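Local coordinates for protein pentalenene synthase (PDB 6Q4S) that probably cyclises farnesyl diphosphate to the bicyclic sesquiterpenol 7-epi-alpha-eudesmol, with magnesium as cofactor and release of diphosphate, at residues Leu136-Gln139 and Thr140-Ala143; Trp72-Leu75 and Ala76-Asp80. All blocks are in the same frame, centred on the assembly; numbering follows the deposited sequence.

Interaction 1. Residues Leu136-Gln139 and Thr140-Ala143; sequences LTWQ and TRFA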
ATOM      1  N   LEU A 136     -12.546  -0.407   1.861  1.00 31.25           N
ATOM      2  CA  LEU A 136     -11.370   0.227   1.316  1.00 35.91           C
ATOM      3  C   LEU A 136     -10.250   0.393   2.406  1.00 34.07           C
ATOM      4  O   LEU A 136      -9.068   0.195   2.125  1.00 33.15           O
ATOM      5  CB  LEU A 136     -11.721   1.587   0.667  1.00 35.35           C
ATOM      6  CG  LEU A 136     -10.512   2.256  -0.038  1.00 38.42           C
ATOM      7  CD1 LEU A 136     -10.027   1.396  -1.209  1.00 39.89           C
ATOM      8  CD2 LEU A 136     -10.939   3.635  -0.506  1.00 41.47           C
ATOM      9  N   THR A 137     -10.663   0.677   3.632  1.00 32.76           N
ATOM     10  CA  THR A 137      -9.760   0.840   4.763  1.00 34.20           C
ATOM     11  C   THR A 137      -8.989  -0.480   4.982  1.00 33.37           C
ATOM     12  O   THR A 137      -7.782  -0.453   5.161  1.00 29.83           O
ATOM     13  CB  THR A 137     -10.532   1.284   6.062  1.00 37.53           C
ATOM     14  OG1 THR A 137     -11.043   2.604   5.889  1.00 39.22           O
ATOM     15  CG2 THR A 137      -9.632   1.308   7.308  1.00 36.21           C
ATOM     16  N   TRP A 138      -9.695  -1.604   4.981  1.00 31.15           N
ATOM     17  CA  TRP A 138      -9.069  -2.888   5.206  1.00 30.61           C
ATOM     18  C   TRP A 138      -8.158  -3.243   4.021  1.00 32.06           C
ATOM     19  O   TRP A 138      -7.029  -3.734   4.222  1.00 27.05           O
ATOM     20  CB  TRP A 138     -10.106  -4.008   5.425  1.00 29.31           C
ATOM     21  CG  TRP A 138      -9.454  -5.313   5.660  1.00 27.88           C
ATOM     22  CD1 TRP A 138      -9.096  -5.832   6.884  1.00 24.60           C
ATOM     23  CD2 TRP A 138      -9.005  -6.254   4.683  1.00 25.82           C
ATOM     24  NE1 TRP A 138      -8.489  -7.041   6.711  1.00 26.86           N
ATOM     25  CE2 TRP A 138      -8.438  -7.342   5.380  1.00 26.29           C
ATOM     26  CE3 TRP A 138      -9.053  -6.311   3.289  1.00 26.67           C
ATOM     27  CZ2 TRP A 138      -7.843  -8.401   4.725  1.00 27.27           C
ATOM     28  CZ3 TRP A 138      -8.481  -7.375   2.643  1.00 25.95           C
ATOM     29  CH2 TRP A 138      -7.941  -8.434   3.341  1.00 28.98           C
ATOM     30  N   GLN A 139      -8.621  -3.007   2.781  1.00 27.62           N
ATOM     31  CA  GLN A 139      -7.842  -3.338   1.607  1.00 26.76           C
ATOM     32  C   GLN A 139      -6.530  -2.531   1.565  1.00 25.65           C
ATOM     33  O   GLN A 139      -5.495  -3.068   1.158  1.00 26.90           O
ATOM     34  CB  GLN A 139      -8.653  -3.107   0.320  1.00 27.59           C
ATOM     35  CG  GLN A 139      -9.824  -4.027   0.213  1.00 30.36           C
ATOM     36  CD  GLN A 139     -10.651  -3.744  -1.035  1.00 36.62           C
ATOM     37  OE1 GLN A 139     -10.108  -3.703  -2.095  1.00 37.62           O
ATOM     38  NE2 GLN A 139     -11.929  -3.591  -0.898  1.00 37.29           N
ATOM     39  N   THR A 140      -6.585  -1.289   1.964  1.00 25.84           N
ATOM     40  CA  THR A 140      -5.380  -0.423   2.032  1.00 27.73           C
ATOM     41  C   THR A 140      -4.388  -0.922   3.066  1.00 28.19           C
ATOM     42  O   THR A 140      -3.219  -1.043   2.784  1.00 27.39           O
ATOM     43  CB  THR A 140      -5.793   0.993   2.385  1.00 31.32           C
ATOM     44  OG1 THR A 140      -6.465   1.550   1.250  1.00 32.77           O
ATOM     45  CG2 THR A 140      -4.625   1.861   2.770  1.00 31.54           C
ATOM     46  N   ARG A 141      -4.897  -1.216   4.258  1.00 29.41           N
ATOM     47  CA  ARG A 141      -4.100  -1.783   5.312  1.00 28.71           C
ATOM     48  C   ARG A 141      -3.450  -3.112   4.881  1.00 32.07           C
ATOM     49  O   ARG A 141      -2.241  -3.276   5.064  1.00 25.46           O
ATOM     50  CB  ARG A 141      -4.925  -1.914   6.599  1.00 30.35           C
ATOM     51  CG  ARG A 141      -4.279  -2.784   7.673  1.00 32.81           C
ATOM     52  CD  ARG A 141      -4.676  -2.377   9.087  1.00 32.05           C
ATOM     53  NE  ARG A 141      -6.118  -2.414   9.316  1.00 37.97           N
ATOM     54  CZ  ARG A 141      -6.872  -3.501   9.494  1.00 35.02           C
ATOM     55  NH1 ARG A 141      -8.215  -3.354   9.661  1.00 39.90           N
ATOM     56  NH2 ARG A 141      -6.353  -4.722   9.471  1.00 33.97           N
ATOM     57  N   PHE A 142      -4.242  -4.039   4.329  1.00 27.24           N
ATOM     58  CA  PHE A 142      -3.739  -5.325   3.835  1.00 29.09           C
ATOM     59  C   PHE A 142      -2.656  -5.100   2.776  1.00 26.32           C
ATOM     60  O   PHE A 142      -1.565  -5.717   2.788  1.00 26.87           O
ATOM     61  CB  PHE A 142      -4.824  -6.239   3.276  1.00 27.09           C
ATOM     62  CG  PHE A 142      -4.265  -7.554   2.755  1.00 27.01           C
ATOM     63  CD1 PHE A 142      -3.749  -7.664   1.476  1.00 27.85           C
ATOM     64  CD2 PHE A 142      -4.207  -8.641   3.562  1.00 27.04           C
ATOM     65  CE1 PHE A 142      -3.139  -8.838   1.034  1.00 29.23           C
ATOM     66  CE2 PHE A 142      -3.657  -9.840   3.136  1.00 28.56           C
ATOM     67  CZ  PHE A 142      -3.114  -9.947   1.861  1.00 29.47           C
ATOM     68  N   ALA A 143      -2.952  -4.212   1.858  1.00 29.47           N
ATOM     69  CA  ALA A 143      -2.090  -4.003   0.730  1.00 28.10           C
ATOM     70  C   ALA A 143      -0.710  -3.494   1.185  1.00 25.34           C
ATOM     71  O   ALA A 143       0.336  -3.894   0.675  1.00 27.08           O
ATOM     72  CB  ALA A 143      -2.711  -3.026  -0.247  1.00 26.23           C
TER
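Leu136 and Thr140 open the contact within the first two turns of helix 136-161, part of the all-alpha terpene synthase fold, where regular i to i+4 bonds tie each residue of Leu136-Gln139 to one of Thr140-Ala143. Leu136 O receives the backbone N of Thr140 at 2.9 Å. Thr140 OG1 lies 3.1 Å from the same Leu136 O and is hydrogen-bonded to Arg148 of the second subunit, and Thr140 packs on Ala144 of that subunit, which places this helix face at the dimer contact. Thr137 O takes the N-H of Arg141 in a nearly straight bond. Trp138 carries most of the side-chain contact. With CG anti to its backbone N (chi1 -180°), its indole runs alongside the Phe142 side chain. Phe142 CB sits over one indole face as a CH-pi contact, 3.9 Å from the centroid of the Trp138 six-membered ring. The two rings are turned only 24° from parallel but slid apart, so they barely overlap, and Trp138 CH2 meets Phe142 CD2 at 3.7 Å. Arg141 bends at chi3 and brings its guanidinium beside the five-membered ring, the two planes 84° apart, with Arg141 NH1 3.8 Å from Trp138 CD1; salt bridges to Glu191 and Asp188 fix that group, and the indole NE1 bonds to Asp188 O. A leucine in place of Trp138 would probably leave Phe142 CB without its aromatic face and Asp188 O without the indole N-H. Gln139 turns its amide back, NE2 bonding to Met134 O, while its own backbone O accepts Ala143 N at 2.9 Å and lies 3.1 Å from Ala143 CB.

Interaction 2. Residues Trp72-Leu75 and Ala76-Asp80; sequences WFSL and AFLFD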
ATOM      1  N   TRP A  72      -4.169 -19.167  -0.764  1.00 31.56           N
ATOM      2  CA  TRP A  72      -3.288 -18.045  -0.422  1.00 37.72           C
ATOM      3  C   TRP A  72      -2.022 -18.440   0.334  1.00 38.39           C
ATOM      4  O   TRP A  72      -0.920 -18.160  -0.116  1.00 35.62           O
ATOM      5  CB  TRP A  72      -4.043 -17.105   0.416  1.00 37.71           C
ATOM      6  CG  TRP A  72      -3.324 -15.895   0.785  1.00 34.47           C
ATOM      7  CD1 TRP A  72      -2.521 -15.127   0.007  1.00 40.20           C
ATOM      8  CD2 TRP A  72      -3.359 -15.300   2.040  1.00 36.25           C
ATOM      9  NE1 TRP A  72      -2.050 -14.052   0.715  1.00 34.10           N
ATOM     10  CE2 TRP A  72      -2.531 -14.145   1.985  1.00 36.13           C
ATOM     11  CE3 TRP A  72      -3.976 -15.635   3.240  1.00 34.76           C
ATOM     12  CZ2 TRP A  72      -2.404 -13.283   3.064  1.00 38.33           C
ATOM     13  CZ3 TRP A  72      -3.820 -14.826   4.298  1.00 35.22           C
ATOM     14  CH2 TRP A  72      -3.039 -13.652   4.221  1.00 40.05           C
ATOM     15  N   PHE A  73      -2.203 -19.155   1.438  1.00 38.34           N
ATOM     16  CA  PHE A  73      -1.109 -19.754   2.153  1.00 46.31           C
ATOM     17  C   PHE A  73      -0.090 -20.408   1.223  1.00 43.35           C
ATOM     18  O   PHE A  73       1.089 -20.250   1.426  1.00 39.77           O
ATOM     19  CB  PHE A  73      -1.600 -20.840   3.107  1.00 46.16           C
ATOM     20  CG  PHE A  73      -1.387 -20.558   4.539  1.00 44.82           C
ATOM     21  CD1 PHE A  73      -0.270 -21.030   5.173  1.00 49.89           C
ATOM     22  CD2 PHE A  73      -2.357 -19.924   5.297  1.00 53.18           C
ATOM     23  CE1 PHE A  73      -0.080 -20.816   6.520  1.00 48.00           C
ATOM     24  CE2 PHE A  73      -2.203 -19.751   6.674  1.00 43.58           C
ATOM     25  CZ  PHE A  73      -1.062 -20.169   7.270  1.00 44.97           C
ATOM     26  N   SER A  74      -0.539 -21.192   0.251  1.00 35.42           N
ATOM     27  CA  SER A  74       0.368 -21.865  -0.590  1.00 39.29           C
ATOM     28  C   SER A  74       1.244 -20.913  -1.442  1.00 41.29           C
ATOM     29  O   SER A  74       2.354 -21.322  -1.809  1.00 39.03           O
ATOM     30  CB  SER A  74      -0.330 -22.894  -1.519  1.00 42.43           C
ATOM     31  OG  SER A  74      -1.093 -22.285  -2.538  1.00 40.56           O
ATOM     32  N   LEU A  75       0.719 -19.718  -1.780  1.00 41.80           N
ATOM     33  CA  LEU A  75       1.372 -18.788  -2.729  1.00 42.74           C
ATOM     34  C   LEU A  75       2.690 -18.347  -2.184  1.00 41.22           C
ATOM     35  O   LEU A  75       3.696 -18.462  -2.857  1.00 41.25           O
ATOM     36  CB  LEU A  75       0.516 -17.534  -3.060  1.00 38.65           C
ATOM     37  CG  LEU A  75      -0.702 -17.946  -3.835  1.00 37.85           C
ATOM     38  CD1 LEU A  75      -1.617 -16.798  -4.170  1.00 38.54           C
ATOM     39  CD2 LEU A  75      -0.312 -18.717  -5.066  1.00 41.50           C
ATOM     40  N   ALA A  76       2.672 -17.881  -0.960  1.00 40.14           N
ATOM     41  CA  ALA A  76       3.865 -17.437  -0.318  1.00 43.32           C
ATOM     42  C   ALA A  76       4.916 -18.539  -0.195  1.00 39.95           C
ATOM     43  O   ALA A  76       6.076 -18.299  -0.434  1.00 39.97           O
ATOM     44  CB  ALA A  76       3.519 -16.908   1.044  1.00 46.58           C
ATOM     45  N   PHE A  77       4.526 -19.721   0.249  1.00 36.90           N
ATOM     46  CA  PHE A  77       5.467 -20.801   0.463  1.00 36.73           C
ATOM     47  C   PHE A  77       5.978 -21.434  -0.821  1.00 39.08           C
ATOM     48  O   PHE A  77       7.078 -21.956  -0.860  1.00 42.03           O
ATOM     49  CB  PHE A  77       4.854 -21.897   1.330  1.00 42.18           C
ATOM     50  CG  PHE A  77       4.750 -21.539   2.788  1.00 42.23           C
ATOM     51  CD1 PHE A  77       3.712 -20.698   3.269  1.00 41.10           C
ATOM     52  CD2 PHE A  77       5.669 -22.059   3.706  1.00 46.16           C
ATOM     53  CE1 PHE A  77       3.627 -20.370   4.619  1.00 42.42           C
ATOM     54  CE2 PHE A  77       5.581 -21.730   5.075  1.00 49.94           C
ATOM     55  CZ  PHE A  77       4.549 -20.900   5.530  1.00 48.72           C
ATOM     56  N   LEU A  78       5.168 -21.424  -1.864  1.00 35.01           N
ATOM     57  CA  LEU A  78       5.611 -21.939  -3.138  1.00 36.10           C
ATOM     58  C   LEU A  78       6.433 -20.910  -3.886  1.00 39.23           C
ATOM     59  O   LEU A  78       7.151 -21.268  -4.796  1.00 43.44           O
ATOM     60  CB  LEU A  78       4.451 -22.365  -3.997  1.00 38.31           C
ATOM     61  CG  LEU A  78       3.940 -23.759  -3.574  1.00 43.08           C
ATOM     62  CD1 LEU A  78       2.612 -24.085  -4.210  1.00 44.24           C
ATOM     63  CD2 LEU A  78       4.999 -24.834  -3.844  1.00 46.14           C
ATOM     64  N   PHE A  79       6.287 -19.653  -3.525  1.00 36.49           N
ATOM     65  CA  PHE A  79       6.898 -18.551  -4.275  1.00 38.78           C
ATOM     66  C   PHE A  79       8.371 -18.804  -4.673  1.00 48.37           C
ATOM     67  O   PHE A  79       8.596 -18.994  -5.899  1.00 40.99           O
ATOM     68  CB  PHE A  79       6.628 -17.224  -3.571  1.00 42.58           C
ATOM     69  CG  PHE A  79       7.242 -16.026  -4.226  1.00 42.34           C
ATOM     70  CD1 PHE A  79       7.399 -15.941  -5.559  1.00 48.46           C
ATOM     71  CD2 PHE A  79       7.577 -14.945  -3.455  1.00 50.44           C
ATOM     72  CE1 PHE A  79       7.959 -14.808  -6.133  1.00 53.64           C
ATOM     73  CE2 PHE A  79       8.140 -13.810  -4.021  1.00 53.62           C
ATOM     74  CZ  PHE A  79       8.349 -13.764  -5.374  1.00 45.98           C
ATOM     75  N   ASP A  80       9.347 -18.900  -3.744  1.00 51.23           N
ATOM     76  CA  ASP A  80      10.778 -19.331  -4.179  1.00 66.01           C
ATOM     77  C   ASP A  80      10.873 -20.455  -5.237  1.00 64.73           C
ATOM     78  O   ASP A  80      11.605 -20.359  -6.238  1.00 53.84           O
ATOM     79  CB  ASP A  80      11.723 -19.714  -3.017  1.00 71.24           C
ATOM     80  CG  ASP A  80      10.993 -20.004  -1.730  1.00 80.71           C
ATOM     81  OD1 ASP A  80      10.233 -21.014  -1.693  1.00 77.41           O
ATOM     82  OD2 ASP A  80      11.159 -19.185  -0.783  1.00 81.83           O
TER
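Phe73 and Phe77, one turn apart, line up on the same side of helix 63-79, the terpene synthase helix whose C-terminal end leads into the aspartate-rich DDXXD motif beginning at Asp80. Apolar contact comes first: the two phenyl groups lie side by side and point the same way, with Phe73 CD1 4.0 Å from Phe77 CE1. Helix 50-57 covers this pair, Ala53, Ala54 and Thr57 packing on Phe73 and Leu50 on Phe77. Ser74 CB and Leu78 CD1 meet loosely at 4.2 Å. On another side, Leu75 turns to Ala122 and Trp123 of helix 118-131, and Phe79 to Ile119 of the same helix.

Contacts between side chains and backbone carbonyls are closer. Phe77 has CG anti to its carbonyl carbon (chi1 -75°), which swings the ring back along the helix until Phe73 O stands at its edge, near the ring plane, 3.2 Å from Phe77 CD1. Ser74 OG bonds to Asn71 O, one turn earlier.

Among the backbone bonds, Leu78 N gives a sound one to Ser74 O at 2.8 Å. The next, from Phe79 N to Leu75 O, is weak, with an N-H...O angle of 122°, while Leu75 N bonds to Trp72 O, three residues back. Asp80, the first aspartate of the motif, probably binds magnesium, as in a close relative. The Leu78 side chain lies against the same carbonyl that its N-H bonds to, Ser74 O being 3.2 Å from Leu78 CB and 3.4 Å from Leu78 CG.

Both contacts are turns within single helices of the terpene synthase fold, with centres about 21 Å apart. Interaction 2 comes first along the chain, near the C-terminal end of helix 63-79; interaction 1 follows at the start of helix 136-161. The two helices meet where Phe142 CZ packs on Trp72 CZ2 at 3.6 Å. Trp123 and Trp146 join them there, the rings of Trp72 and Phe142 both meeting Trp146. From this shared aromatic region, 72-80 runs toward the probable magnesium site at Asp80, whereas 136-143 lies away from the metal- and substrate-binding residues and reaches the second subunit.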